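Local structure of mandelate racemase/muconate lactonizing enzyme family protein (Bradyrhizobium sp. ORS 278, 3TOY) at residues 133-136 against 137-140; 218-221 against 222-226; 275-278 against 279-282; 305-308 against 309-312; 329-332 against 333-336. The protein is of unknown function but belongs to the mandelate racemase/muconate lactonizing enzyme family, pairing an N-terminal capping domain with an enolase-type barrel domain that carries a metal site. One frame throughout, in Å; residues are numbered along the deposited sequence.

Contact 1: 133-136 against 137-140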
loop_
_atom_site.group_PDB
_atom_site.type_symbol
_atom_site.label_atom_id
_atom_site.label_comp_id
_atom_site.label_asym_id
_atom_site.label_seq_id
_atom_site.Cartn_x
_atom_site.Cartn_y
_atom_site.Cartn_z
ATOM N N ALA A 133 -10.404 28.091 -30.910
ATOM C CA ALA A 133 -10.884 29.206 -31.724
ATOM C C ALA A 133 -11.357 30.364 -30.842
ATOM O O ALA A 133 -11.141 31.529 -31.189
ATOM C CB ALA A 133 -11.971 28.744 -32.676
ATOM N N PHE A 134 -11.961 30.076 -29.682
ATOM C CA PHE A 134 -12.353 31.176 -28.785
ATOM C C PHE A 134 -11.147 31.973 -28.293
ATOM O O PHE A 134 -11.166 33.204 -28.238
ATOM C CB PHE A 134 -13.127 30.730 -27.535
ATOM C CG PHE A 134 -14.348 29.896 -27.798
ATOM C CD1 PHE A 134 -15.171 30.121 -28.900
ATOM C CD2 PHE A 134 -14.704 28.902 -26.889
ATOM C CE1 PHE A 134 -16.301 29.341 -29.106
ATOM C CE2 PHE A 134 -15.819 28.119 -27.093
ATOM C CZ PHE A 134 -16.628 28.339 -28.197
ATOM N N TRP A 135 -10.104 31.271 -27.860
ATOM C CA TRP A 135 -8.928 31.964 -27.367
ATOM C C TRP A 135 -8.257 32.725 -28.509
ATOM O O TRP A 135 -7.698 33.814 -28.316
ATOM C CB TRP A 135 -7.935 30.958 -26.742
ATOM C CG TRP A 135 -8.270 30.608 -25.308
ATOM C CD1 TRP A 135 -8.899 29.479 -24.856
ATOM C CD2 TRP A 135 -7.975 31.394 -24.144
ATOM N NE1 TRP A 135 -9.017 29.522 -23.478
ATOM C CE2 TRP A 135 -8.451 30.683 -23.021
ATOM C CE3 TRP A 135 -7.358 32.634 -23.941
ATOM C CZ2 TRP A 135 -8.346 31.181 -21.724
ATOM C CZ3 TRP A 135 -7.270 33.128 -22.652
ATOM C CH2 TRP A 135 -7.742 32.397 -21.560
ATOM N N ASP A 136 -8.270 32.127 -29.689
ATOM C CA ASP A 136 -7.672 32.773 -30.851
ATOM C C ASP A 136 -8.358 34.120 -31.069
ATOM O O ASP A 136 -7.706 35.129 -31.330
ATOM C CB ASP A 136 -7.860 31.921 -32.101
ATOM C CG ASP A 136 -7.412 32.653 -33.352
ATOM O OD1 ASP A 136 -6.202 32.882 -33.495
ATOM O OD2 ASP A 136 -8.276 33.023 -34.172
ATOM N N ALA A 137 -9.681 34.118 -30.950
ATOM C CA ALA A 137 -10.467 35.328 -31.138
ATOM C C ALA A 137 -10.128 36.360 -30.079
ATOM O O ALA A 137 -9.959 37.535 -30.392
ATOM C CB ALA A 137 -11.959 35.018 -31.156
ATOM N N LEU A 138 -10.011 35.931 -28.824
ATOM C CA LEU A 138 -9.643 36.855 -27.759
ATOM C C LEU A 138 -8.293 37.503 -28.068
ATOM O O LEU A 138 -8.091 38.704 -27.840
ATOM C CB LEU A 138 -9.592 36.140 -26.405
ATOM C CG LEU A 138 -10.906 35.809 -25.697
ATOM C CD1 LEU A 138 -10.591 35.070 -24.384
ATOM C CD2 LEU A 138 -11.762 37.046 -25.433
ATOM N N GLY A 139 -7.361 36.708 -28.577
ATOM C CA GLY A 139 -6.043 37.226 -28.912
ATOM C C GLY A 139 -6.132 38.240 -30.054
ATOM O O GLY A 139 -5.525 39.306 -29.999
ATOM N N GLN A 140 -6.879 37.898 -31.093
ATOM C CA GLN A 140 -7.060 38.814 -32.224
ATOM C C GLN A 140 -7.682 40.107 -31.735
ATOM O O GLN A 140 -7.240 41.187 -32.113
ATOM C CB GLN A 140 -7.946 38.201 -33.299
ATOM C CG GLN A 140 -7.278 37.128 -34.153
ATOM C CD GLN A 140 -8.140 36.724 -35.338
ATOM O OE1 GLN A 140 -8.415 37.531 -36.226
ATOM N NE2 GLN A 140 -8.571 35.477 -35.355
#

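Contact 2: 218-221 against 222-226. With CA (calcium ion), chain E; P4C (O-acetaldehydyl-hexaethylene glycol), chain N; ACT (acetate ion), chain F.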
loop_
_atom_site.group_PDB
_atom_site.type_symbol
_atom_site.label_atom_id
_atom_site.label_comp_id
_atom_site.label_asym_id
_atom_site.label_seq_id
_atom_site.Cartn_x
_atom_site.Cartn_y
_atom_site.Cartn_z
ATOM N N LEU A 218 11.214 6.999 -29.862
ATOM C CA LEU A 218 10.578 5.886 -30.590
ATOM C C LEU A 218 9.105 5.758 -30.222
ATOM O O LEU A 218 8.778 5.629 -29.050
ATOM C CB LEU A 218 11.339 4.573 -30.343
ATOM C CG LEU A 218 10.784 3.295 -30.998
ATOM C CD1 LEU A 218 10.760 3.437 -32.530
ATOM C CD2 LEU A 218 11.621 2.049 -30.595
ATOM N N ASP A 219 8.225 5.799 -31.231
ATOM C CA ASP A 219 6.793 5.746 -31.024
ATOM C C ASP A 219 6.222 4.421 -31.511
ATOM O O ASP A 219 6.303 4.104 -32.700
ATOM C CB ASP A 219 6.160 6.942 -31.741
ATOM C CG ASP A 219 4.655 7.058 -31.535
ATOM O OD1 ASP A 219 4.046 6.224 -30.837
ATOM O OD2 ASP A 219 4.080 8.034 -32.067
ATOM N N PHE A 220 5.671 3.627 -30.585
ATOM C CA PHE A 220 5.072 2.331 -30.914
ATOM C C PHE A 220 3.615 2.436 -31.336
ATOM O O PHE A 220 3.015 1.439 -31.770
ATOM C CB PHE A 220 5.194 1.323 -29.740
ATOM C CG PHE A 220 6.568 0.722 -29.591
ATOM C CD1 PHE A 220 7.116 -0.052 -30.610
ATOM C CD2 PHE A 220 7.301 0.901 -28.427
ATOM C CE1 PHE A 220 8.365 -0.611 -30.493
ATOM C CE2 PHE A 220 8.589 0.320 -28.291
ATOM C CZ PHE A 220 9.110 -0.439 -29.326
ATOM N N ASN A 221 3.026 3.625 -31.192
ATOM C CA ASN A 221 1.621 3.816 -31.570
ATOM C C ASN A 221 0.687 2.736 -31.031
ATOM O O ASN A 221 -0.187 2.253 -31.746
ATOM C CB ASN A 221 1.475 3.961 -33.100
ATOM C CG ASN A 221 1.869 5.347 -33.577
ATOM O OD1 ASN A 221 2.958 5.545 -34.111
ATOM N ND2 ASN A 221 1.016 6.316 -33.314
ATOM N N GLN A 222 0.850 2.380 -29.751
ATOM C CA GLN A 222 -0.093 1.473 -29.070
ATOM C C GLN A 222 -0.057 0.034 -29.565
ATOM O O GLN A 222 -0.975 -0.748 -29.277
ATOM C CB GLN A 222 -1.525 1.977 -29.189
ATOM C CG GLN A 222 -1.737 3.458 -28.828
ATOM C CD GLN A 222 -3.161 3.871 -29.058
ATOM O OE1 GLN A 222 -4.076 3.431 -28.344
ATOM N NE2 GLN A 222 -3.380 4.718 -30.074
ATOM N N SER A 223 1.013 -0.336 -30.257
ATOM C CA SER A 223 0.993 -1.586 -31.023
ATOM C C SER A 223 1.399 -2.830 -30.224
ATOM O O SER A 223 1.259 -3.949 -30.714
ATOM C CB SER A 223 1.855 -1.447 -32.276
ATOM O OG SER A 223 3.220 -1.160 -31.930
ATOM N N LEU A 224 1.904 -2.651 -29.007
ATOM C CA LEU A 224 2.373 -3.806 -28.222
ATOM C C LEU A 224 1.475 -4.081 -27.024
ATOM O O LEU A 224 0.667 -3.240 -26.666
ATOM C CB LEU A 224 3.800 -3.567 -27.729
ATOM C CG LEU A 224 4.811 -3.158 -28.799
ATOM C CD1 LEU A 224 6.192 -2.966 -28.185
ATOM C CD2 LEU A 224 4.845 -4.262 -29.857
ATOM N N ASP A 225 1.632 -5.261 -26.412
ATOM C CA ASP A 225 1.084 -5.514 -25.073
ATOM C C ASP A 225 2.170 -5.262 -24.035
ATOM O O ASP A 225 3.345 -5.064 -24.381
ATOM C CB ASP A 225 0.429 -6.912 -24.938
ATOM C CG ASP A 225 1.394 -8.075 -25.167
ATOM O OD1 ASP A 225 2.601 -7.957 -24.945
ATOM O OD2 ASP A 225 0.916 -9.149 -25.567
ATOM N N PRO A 226 1.789 -5.198 -22.753
ATOM C CA PRO A 226 2.809 -4.835 -21.783
ATOM C C PRO A 226 4.015 -5.772 -21.725
ATOM O O PRO A 226 5.145 -5.296 -21.647
ATOM C CB PRO A 226 2.032 -4.816 -20.464
ATOM C CG PRO A 226 0.667 -4.343 -20.899
ATOM C CD PRO A 226 0.430 -5.064 -22.197
HETATM CA CA CA E . 2.380 9.507 -31.230
HETATM O O1 P4C N . 3.560 -10.639 -25.070
HETATM C C2 P4C N . 3.039 -11.928 -25.434
HETATM C C3 P4C N . 3.102 -12.062 -26.950
HETATM O O4 P4C N . 1.795 -12.337 -27.425
HETATM C C5 P4C N . 1.666 -12.105 -28.822
HETATM C C6 P4C N . 1.175 -13.395 -29.460
HETATM O O7 P4C N . 2.275 -14.301 -29.577
HETATM C C8 P4C N . 1.847 -15.559 -30.104
HETATM C C9 P4C N . 3.026 -16.506 -30.180
HETATM O O10 P4C N . 3.911 -15.993 -31.166
HETATM C C11 P4C N . 4.967 -16.909 -31.421
HETATM C C12 P4C N . 6.005 -16.211 -32.279
HETATM O O13 P4C N . 6.298 -14.940 -31.702
HETATM C C14 P4C N . 7.384 -14.292 -32.366
HETATM C C15 P4C N . 7.816 -13.096 -31.530
HETATM O O16 P4C N . 8.511 -13.577 -30.384
HETATM C C17 P4C N . 8.505 -12.666 -29.289
HETATM C C18 P4C N . 9.110 -13.374 -28.081
HETATM O O19 P4C N . 10.486 -13.667 -28.327
HETATM C C20 P4C N . 11.083 -14.449 -27.292
HETATM C C21 P4C N . 12.498 -14.865 -27.685
HETATM O O22 P4C N . 12.465 -15.848 -28.727
HETATM C C ACT F . 0.716 9.916 -34.233
HETATM O O ACT F . 0.888 11.161 -34.271
HETATM O OXT ACT F . 1.535 9.262 -33.555
HETATM C CH3 ACT F . -0.411 9.233 -34.961
HETATM O O HOH W 1 1.859 7.526 -30.253
HETATM O O HOH W 2 -1.232 6.281 -31.347
HETATM O O HOH W 3 2.964 11.479 -32.568
#

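Contact 3: 275-278 against 279-282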
loop_
_atom_site.group_PDB
_atom_site.type_symbol
_atom_site.label_atom_id
_atom_site.label_comp_id
_atom_site.label_asym_id
_atom_site.label_seq_id
_atom_site.Cartn_x
_atom_site.Cartn_y
_atom_site.Cartn_z
ATOM N N PHE A 275 -9.356 15.106 -21.881
ATOM C CA PHE A 275 -9.674 16.174 -20.932
ATOM C C PHE A 275 -8.865 16.114 -19.643
ATOM O O PHE A 275 -8.110 15.159 -19.431
ATOM C CB PHE A 275 -11.176 16.215 -20.631
ATOM C CG PHE A 275 -11.986 16.675 -21.813
ATOM C CD1 PHE A 275 -12.116 18.022 -22.083
ATOM C CD2 PHE A 275 -12.558 15.741 -22.672
ATOM C CE1 PHE A 275 -12.850 18.464 -23.200
ATOM C CE2 PHE A 275 -13.279 16.150 -23.785
ATOM C CZ PHE A 275 -13.419 17.516 -24.045
ATOM N N PRO A 276 -8.990 17.156 -18.809
ATOM C CA PRO A 276 -8.171 17.137 -17.595
ATOM C C PRO A 276 -8.414 15.888 -16.755
ATOM O O PRO A 276 -7.461 15.356 -16.148
ATOM C CB PRO A 276 -8.606 18.409 -16.865
ATOM C CG PRO A 276 -8.819 19.393 -18.059
ATOM C CD PRO A 276 -9.529 18.513 -19.088
ATOM N N ARG A 277 -9.644 15.389 -16.726
ATOM C CA ARG A 277 -9.902 14.185 -15.891
ATOM C C ARG A 277 -9.178 12.966 -16.415
ATOM O O ARG A 277 -8.699 12.145 -15.631
ATOM C CB ARG A 277 -11.394 13.883 -15.735
ATOM C CG ARG A 277 -11.694 12.587 -14.892
ATOM C CD ARG A 277 -11.246 12.770 -13.434
ATOM N NE ARG A 277 -11.898 13.935 -12.853
ATOM C CZ ARG A 277 -11.416 14.653 -11.832
ATOM N NH1 ARG A 277 -10.293 14.293 -11.232
ATOM N NH2 ARG A 277 -12.078 15.718 -11.400
ATOM N N GLY A 278 -9.101 12.828 -17.737
ATOM C CA GLY A 278 -8.382 11.705 -18.345
ATOM C C GLY A 278 -6.924 11.710 -17.920
ATOM O O GLY A 278 -6.335 10.654 -17.671
ATOM N N PHE A 279 -6.338 12.903 -17.846
ATOM C CA PHE A 279 -4.972 13.023 -17.345
ATOM C C PHE A 279 -4.881 12.740 -15.857
ATOM O O PHE A 279 -3.924 12.083 -15.422
ATOM C CB PHE A 279 -4.370 14.383 -17.715
ATOM C CG PHE A 279 -3.902 14.396 -19.124
ATOM C CD1 PHE A 279 -2.617 14.006 -19.416
ATOM C CD2 PHE A 279 -4.800 14.641 -20.173
ATOM C CE1 PHE A 279 -2.182 13.916 -20.728
ATOM C CE2 PHE A 279 -4.367 14.562 -21.507
ATOM C CZ PHE A 279 -3.064 14.193 -21.787
ATOM N N ALA A 280 -5.848 13.230 -15.082
ATOM C CA ALA A 280 -5.821 12.968 -13.625
ATOM C C ALA A 280 -5.835 11.465 -13.317
ATOM O O ALA A 280 -5.072 10.998 -12.453
ATOM C CB ALA A 280 -6.977 13.682 -12.872
ATOM N N GLU A 281 -6.684 10.706 -13.997
ATOM C CA GLU A 281 -6.679 9.239 -13.809
ATOM C C GLU A 281 -5.387 8.552 -14.275
ATOM O O GLU A 281 -4.875 7.616 -13.603
ATOM C CB GLU A 281 -7.896 8.570 -14.463
ATOM C CG GLU A 281 -9.272 9.043 -13.911
ATOM C CD GLU A 281 -9.443 8.855 -12.391
ATOM O OE1 GLU A 281 -8.713 8.050 -11.760
ATOM O OE2 GLU A 281 -10.320 9.529 -11.813
ATOM N N ALA A 282 -4.856 8.972 -15.416
ATOM C CA ALA A 282 -3.565 8.436 -15.877
ATOM C C ALA A 282 -2.439 8.687 -14.886
ATOM O O ALA A 282 -1.615 7.812 -14.639
ATOM C CB ALA A 282 -3.190 9.004 -17.264
HETATM O O HOH W 4 -9.244 11.885 -10.783
#

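Contact 4: 305-308 against 309-312. With P4C (O-acetaldehydyl-hexaethylene glycol), chain H.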
loop_
_atom_site.group_PDB
_atom_site.type_symbol
_atom_site.label_atom_id
_atom_site.label_comp_id
_atom_site.label_asym_id
_atom_site.label_seq_id
_atom_site.Cartn_x
_atom_site.Cartn_y
_atom_site.Cartn_z
ATOM N N LEU A 305 -4.252 24.102 -19.786
ATOM C CA LEU A 305 -3.773 24.839 -18.615
ATOM C C LEU A 305 -4.050 24.098 -17.291
ATOM O O LEU A 305 -3.231 24.143 -16.355
ATOM C CB LEU A 305 -4.356 26.263 -18.581
ATOM C CG LEU A 305 -3.901 27.160 -19.740
ATOM C CD1 LEU A 305 -4.745 28.442 -19.761
ATOM C CD2 LEU A 305 -2.402 27.495 -19.707
ATOM N N ASN A 306 -5.190 23.434 -17.194
ATOM C CA ASN A 306 -5.508 22.595 -16.036
ATOM C C ASN A 306 -4.456 21.488 -15.924
ATOM O O ASN A 306 -3.858 21.270 -14.858
ATOM C CB ASN A 306 -6.891 21.960 -16.241
ATOM C CG ASN A 306 -7.413 21.176 -15.021
ATOM O OD1 ASN A 306 -6.758 20.263 -14.462
ATOM N ND2 ASN A 306 -8.658 21.495 -14.643
ATOM N N VAL A 307 -4.253 20.778 -17.033
ATOM C CA VAL A 307 -3.271 19.673 -17.066
ATOM C C VAL A 307 -1.832 20.158 -16.778
ATOM O O VAL A 307 -1.039 19.444 -16.188
ATOM C CB VAL A 307 -3.352 18.863 -18.406
ATOM C CG1 VAL A 307 -2.217 17.809 -18.499
ATOM C CG2 VAL A 307 -4.708 18.146 -18.504
ATOM N N ALA A 308 -1.493 21.386 -17.147
ATOM C CA ALA A 308 -0.169 21.903 -16.859
ATOM C C ALA A 308 0.044 21.960 -15.336
ATOM O O ALA A 308 1.148 21.714 -14.866
ATOM C CB ALA A 308 0.014 23.296 -17.458
ATOM N N GLY A 309 -1.013 22.296 -14.593
ATOM C CA GLY A 309 -0.924 22.365 -13.110
ATOM C C GLY A 309 -0.730 20.959 -12.535
ATOM O O GLY A 309 0.083 20.748 -11.625
ATOM N N GLN A 310 -1.466 20.002 -13.072
ATOM C CA GLN A 310 -1.344 18.608 -12.663
ATOM C C GLN A 310 0.059 18.096 -12.940
ATOM O O GLN A 310 0.650 17.415 -12.111
ATOM C CB GLN A 310 -2.308 17.723 -13.449
ATOM C CG GLN A 310 -3.799 17.956 -13.186
ATOM C CD GLN A 310 -4.627 16.928 -13.918
ATOM O OE1 GLN A 310 -4.294 15.749 -13.908
ATOM N NE2 GLN A 310 -5.704 17.369 -14.584
ATOM N N ALA A 311 0.594 18.402 -14.123
ATOM C CA ALA A 311 1.937 17.910 -14.478
ATOM C C ALA A 311 3.024 18.496 -13.591
ATOM O O ALA A 311 3.985 17.803 -13.219
ATOM C CB ALA A 311 2.238 18.149 -15.983
ATOM N N ASP A 312 2.884 19.772 -13.250
ATOM C CA ASP A 312 3.806 20.390 -12.318
ATOM C C ASP A 312 3.734 19.646 -10.986
ATOM O O ASP A 312 4.767 19.279 -10.422
ATOM C CB ASP A 312 3.458 21.868 -12.128
ATOM C CG ASP A 312 4.420 22.582 -11.203
ATOM O OD1 ASP A 312 5.629 22.311 -11.284
ATOM O OD2 ASP A 312 3.950 23.402 -10.387
HETATM O O1 P4C H . -1.515 26.395 -14.623
HETATM C C2 P4C H . -1.270 26.734 -15.997
HETATM C C3 P4C H . -0.504 28.050 -16.112
HETATM O O4 P4C H . -1.412 29.156 -16.170
HETATM C C5 P4C H . -0.929 30.209 -17.023
HETATM C C6 P4C H . -1.821 31.447 -16.963
HETATM O O7 P4C H . -3.030 31.228 -17.688
HETATM C C8 P4C H . -4.115 32.102 -17.357
HETATM C C9 P4C H . -5.397 31.500 -17.931
HETATM O O10 P4C H . -6.232 31.024 -16.869
HETATM C C11 P4C H . -7.193 30.056 -17.289
HETATM C C12 P4C H . -7.834 29.418 -16.057
HETATM O O13 P4C H . -6.952 28.467 -15.449
HETATM C C14 P4C H . -7.636 27.653 -14.489
HETATM C C15 P4C H . -6.623 26.839 -13.686
HETATM O O16 P4C H . -6.339 25.611 -14.361
#

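Contact 5: 329-332 against 333-336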
loop_
_atom_site.group_PDB
_atom_site.type_symbol
_atom_site.label_atom_id
_atom_site.label_comp_id
_atom_site.label_asym_id
_atom_site.label_seq_id
_atom_site.Cartn_x
_atom_site.Cartn_y
_atom_site.Cartn_z
ATOM N N HIS A 329 1.914 28.301 -28.231
ATOM C CA HIS A 329 1.356 29.334 -27.372
ATOM C C HIS A 329 1.123 28.879 -25.932
ATOM O O HIS A 329 1.013 29.715 -25.036
ATOM C CB HIS A 329 0.028 29.871 -27.923
ATOM C CG HIS A 329 0.186 30.774 -29.107
ATOM N ND1 HIS A 329 0.235 32.148 -28.989
ATOM C CD2 HIS A 329 0.294 30.502 -30.429
ATOM C CE1 HIS A 329 0.380 32.682 -30.192
ATOM N NE2 HIS A 329 0.413 31.706 -31.085
ATOM N N VAL A 330 1.026 27.568 -25.702
ATOM C CA VAL A 330 0.798 27.088 -24.330
ATOM C C VAL A 330 2.052 26.518 -23.639
ATOM O O VAL A 330 2.173 26.623 -22.423
ATOM C CB VAL A 330 -0.383 26.075 -24.224
ATOM C CG1 VAL A 330 -1.732 26.812 -24.352
ATOM C CG2 VAL A 330 -0.238 24.961 -25.249
ATOM N N LEU A 331 2.989 25.968 -24.404
ATOM C CA LEU A 331 4.229 25.475 -23.785
ATOM C C LEU A 331 4.994 26.527 -22.965
ATOM O O LEU A 331 5.539 26.221 -21.893
ATOM C CB LEU A 331 5.097 24.759 -24.818
ATOM C CG LEU A 331 4.571 23.351 -25.075
ATOM C CD1 LEU A 331 5.092 22.771 -26.400
ATOM C CD2 LEU A 331 4.948 22.422 -23.895
ATOM N N PRO A 332 5.020 27.798 -23.433
ATOM C CA PRO A 332 5.743 28.799 -22.653
ATOM C C PRO A 332 5.172 29.084 -21.269
ATOM O O PRO A 332 5.865 29.691 -20.450
ATOM C CB PRO A 332 5.661 30.071 -23.540
ATOM C CG PRO A 332 5.513 29.513 -24.940
ATOM C CD PRO A 332 4.591 28.322 -24.749
ATOM N N VAL A 333 3.921 28.695 -21.000
ATOM C CA VAL A 333 3.344 28.915 -19.672
ATOM C C VAL A 333 3.114 27.597 -18.917
ATOM O O VAL A 333 2.384 27.561 -17.926
ATOM C CB VAL A 333 2.043 29.738 -19.733
ATOM C CG1 VAL A 333 2.362 31.190 -20.257
ATOM C CG2 VAL A 333 0.993 29.035 -20.615
ATOM N N THR A 334 3.756 26.539 -19.398
ATOM C CA THR A 334 3.600 25.188 -18.844
ATOM C C THR A 334 4.833 24.968 -17.963
ATOM O O THR A 334 5.959 24.966 -18.469
ATOM C CB THR A 334 3.561 24.145 -19.964
ATOM O OG1 THR A 334 2.429 24.402 -20.815
ATOM C CG2 THR A 334 3.490 22.672 -19.415
ATOM N N PRO A 335 4.631 24.827 -16.640
ATOM C CA PRO A 335 5.776 24.771 -15.746
ATOM C C PRO A 335 6.785 23.704 -16.131
ATOM O O PRO A 335 7.995 23.948 -16.035
ATOM C CB PRO A 335 5.155 24.453 -14.384
ATOM C CG PRO A 335 3.784 25.092 -14.464
ATOM C CD PRO A 335 3.355 24.808 -15.905
ATOM N N THR A 336 6.316 22.539 -16.568
ATOM C CA THR A 336 7.237 21.443 -16.891
ATOM C C THR A 336 7.444 21.268 -18.390
ATOM O O THR A 336 7.760 20.174 -18.863
ATOM C CB THR A 336 6.780 20.082 -16.279
ATOM O OG1 THR A 336 5.501 19.678 -16.810
ATOM C CG2 THR A 336 6.678 20.214 -14.749
#

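Contact 1: 133-136 against 137-140
One turn of helix 122-142 in the N-terminal domain brings Asp136 and Gln140 together on one flank, and Trp135 and Leu138 on another. Gln140 NE2 donates to Asp136 OD2 at 2.7 Å. The amide holds the acceptor almost in its own plane, but the carboxylate is met on its syn side, 35° out of the carboxylate plane, and the two flat groups are turned 56° against each other. Asp136 CG stands trans to the backbone N (chi1 172°), which directs the carboxylate along the helix toward the next turn. Beneath it, Gln140 N reaches Asp136 O at 2.9 Å, so the pair is joined through both backbone and side chain. On the other flank Leu138 CD1 lies over one face of the Trp135 indole, near its rim, with Trp135 CE3 at 4.1 Å. The indole NE1 is used outside the turn, by Thr302 OG1. Asp136 OD2 also accepts from His71 N, OD1 accepts from Leu368 N, and Gln140 NE2 also donates to Thr69 O. The buried carboxylate is thus gripped by three N-H donors, which would probably stabilise its negative charge, while Gln140 links the helix to the chain at strand 69-75.

Contact 2: 218-221 against 222-226
Phe220 and Leu224, the latter just past a type I' beta turn from Phe220 to Ser223, form the tightly packed part of the contact. Leu224 CD1 sits 3.7 Å from the centroid of the Phe220 ring and 3° off its normal, a CH-pi contact over the middle of the face; its similar distances to all six ring carbons bear this out. Phe220 O closes the turn with two bonds: Ser223 OG donates at 2.6 Å, in the carbonyl plane and on a lone pair, while Ser223 N comes at 3.1 Å from well above that plane. Ser223 chi1 (61°) sets OG between N and the carbonyl carbon, bent back to this acceptor. Ser223 and Asp225 are the looser, partly exposed part; Asp225, N-cap of helix 226-236, accepts at OD1 from O1 of o-acetaldehydyl-hexaethylene glycol at 2.9 Å. A bound water accepts from two buried amides, Asn221 ND2 and Gln222 NE2, and Gln222 OE1 accepts from Gln250 N and from Arg115 of the third subunit. Asp219 OD2 binds the calcium ion at 2.4 Å; its OD1 accepts from Asn221 N at 2.8 Å in an Asx turn that, with the metal bond, restrains the carboxylate's rotation. Asn221 ND2 donates to acetate OXT, another calcium ligand. Glu245 and Glu271 bind the same ion, typical of the enolase superfamily, whose metal carboxylates stand at the C-terminal ends of successive barrel strands.

Contact 3: 275-278 against 279-282
Extended at its first torsion (chi1 178°) but bent at the next two (chi2 66°, chi3 57°), Arg277 folds over the following turn, where it meets Ala280 and Glu281. The turn belongs to helix 275-285 of a beta-alpha-beta unit in the barrel domain, between strands 267-269 and 290-291. Arg277 CD lies 3.7 Å from Glu281 OE2, and NH1 comes equally near Ala280 CB, yet the opposite charges do not touch: Arg277 NE and Glu281 OE2 are 4.8 Å apart. A water links Arg277 NH1 to Glu281 OE2 instead, accepting from NH1 at 2.7 Å and lying 2.8 Å from OE2. Both charged groups look outward to other chains. Arg277 reaches the carbonyls of Asp312 and Ala313 of the second subunit, and Glu281 OE1 bonds to Ser254 of the third, so this helix face lies at subunit interfaces. Behind the side chains, Glu281 N donates to Arg277 O at 3.0 Å with a nearly straight N-H. The bond from Phe279 N to Phe275 O is longer, at 3.3 Å. Phe279 faces inward, edge-to-face with Trp273, and the rim of its ring meets that same carbonyl: Phe275 O lies near the ring plane, 3.4 Å from Phe279 CD2.

Contact 4: 305-308 against 309-312
Asn306 and Gln310 cross with their amide planes 79° apart, one helical turn from each other. Gln310 NE2 donates to Asn306 OD1 at 3.1 Å with an N-H angle of 170°; the acceptor lies in the plane of the Gln310 amide, whereas the donor is tilted from the Asn306 carbonyl plane. Asn306 was modelled in two conformers, and this bond describes one of them. In it CG is opposite the backbone N (chi1 -174°), carrying the amide forward to the next turn. Val307 CG2 flanks the same nitrogen, 4.1 Å from Gln310 NE2. The backbone below is uneven: Gly309 N makes two weak bonds, to Leu305 O and Asn306 O, but Ala311 N reaches Val307 O at 2.8 Å. The Leu305 side chain faces o-acetaldehydyl-hexaethylene glycol, its CD1 lying 3.6 Å from ligand atom C9, and Ala308 CB adds a looser approach. In the conformer described, Asn306 ND2 bonds to Asp312 OD2 of the second subunit, and Asp312 OD2 accepts from Asn306 of that chain. Within its own chain, helix 300-314 packs Val307 and Gln310 on helix 275-285, where Gln310 NE2 also donates to Pro276 O, and Val307 and Ala311 on Ile291 of strand 290-291.

Contact 5: 329-332 against 333-336
From Val330 to Thr334 the backbone tightens from the weakly bonded end of helix 324-330 into a 3-10 segment at Leu331 and Pro332, then opens into loop. Two bonds spanning three residues show it: Val333 N to Val330 O and Thr334 N to Leu331 O, both 3.1 Å. Neither donor lies on a carbonyl lone pair; each stands more than 50° above the plane. Val330 O has a second donor, Thr334 OG1, at 2.8 Å, arriving from the face opposite to Val333 N, so the carbonyl is clasped between the two. The Thr334 torsion (chi1 -62°) sets OG1 beside its own N, turned back to the helix end, with CG2 trans to that N. Val333 CG2 crowds the same carbonyl, 3.2 Å from Val330 O, and the side chain borders a bound o-acetaldehydyl-hexaethylene glycol. The preceding carbonyl, His329 O, is buried without a partner in the model. Thr334 OG1 is also bonded to Trp304 NE1, and Val330 and Leu331 pack on the same Trp304 of helix 300-314. His329 and Pro332 also pack on helix 146-149, and beyond Thr336 the chain runs on to strand 340-342.

How the contacts relate
The five contacts follow one another along the chain without interleaving. Contact 1 lies in the N-terminal domain, whereas contacts 2 to 5 belong to the enolase-type C-terminal domain. Contacts 3, 4 and 5 form a connected group: the centre of contact 4 is about 10 Å from those of contacts 3 and 5, and it touches both, joining helix 275-285 to the chain after helix 324-330. All three also meet the second subunit. Contact 1 comes within about 5 Å of contact 4 at their nearest atoms. Contact 2's centre is about 36 Å from that of contact 1. The metal site and the second-subunit interface therefore lie in separate regions, although contacts 2 and 3 both touch the third subunit.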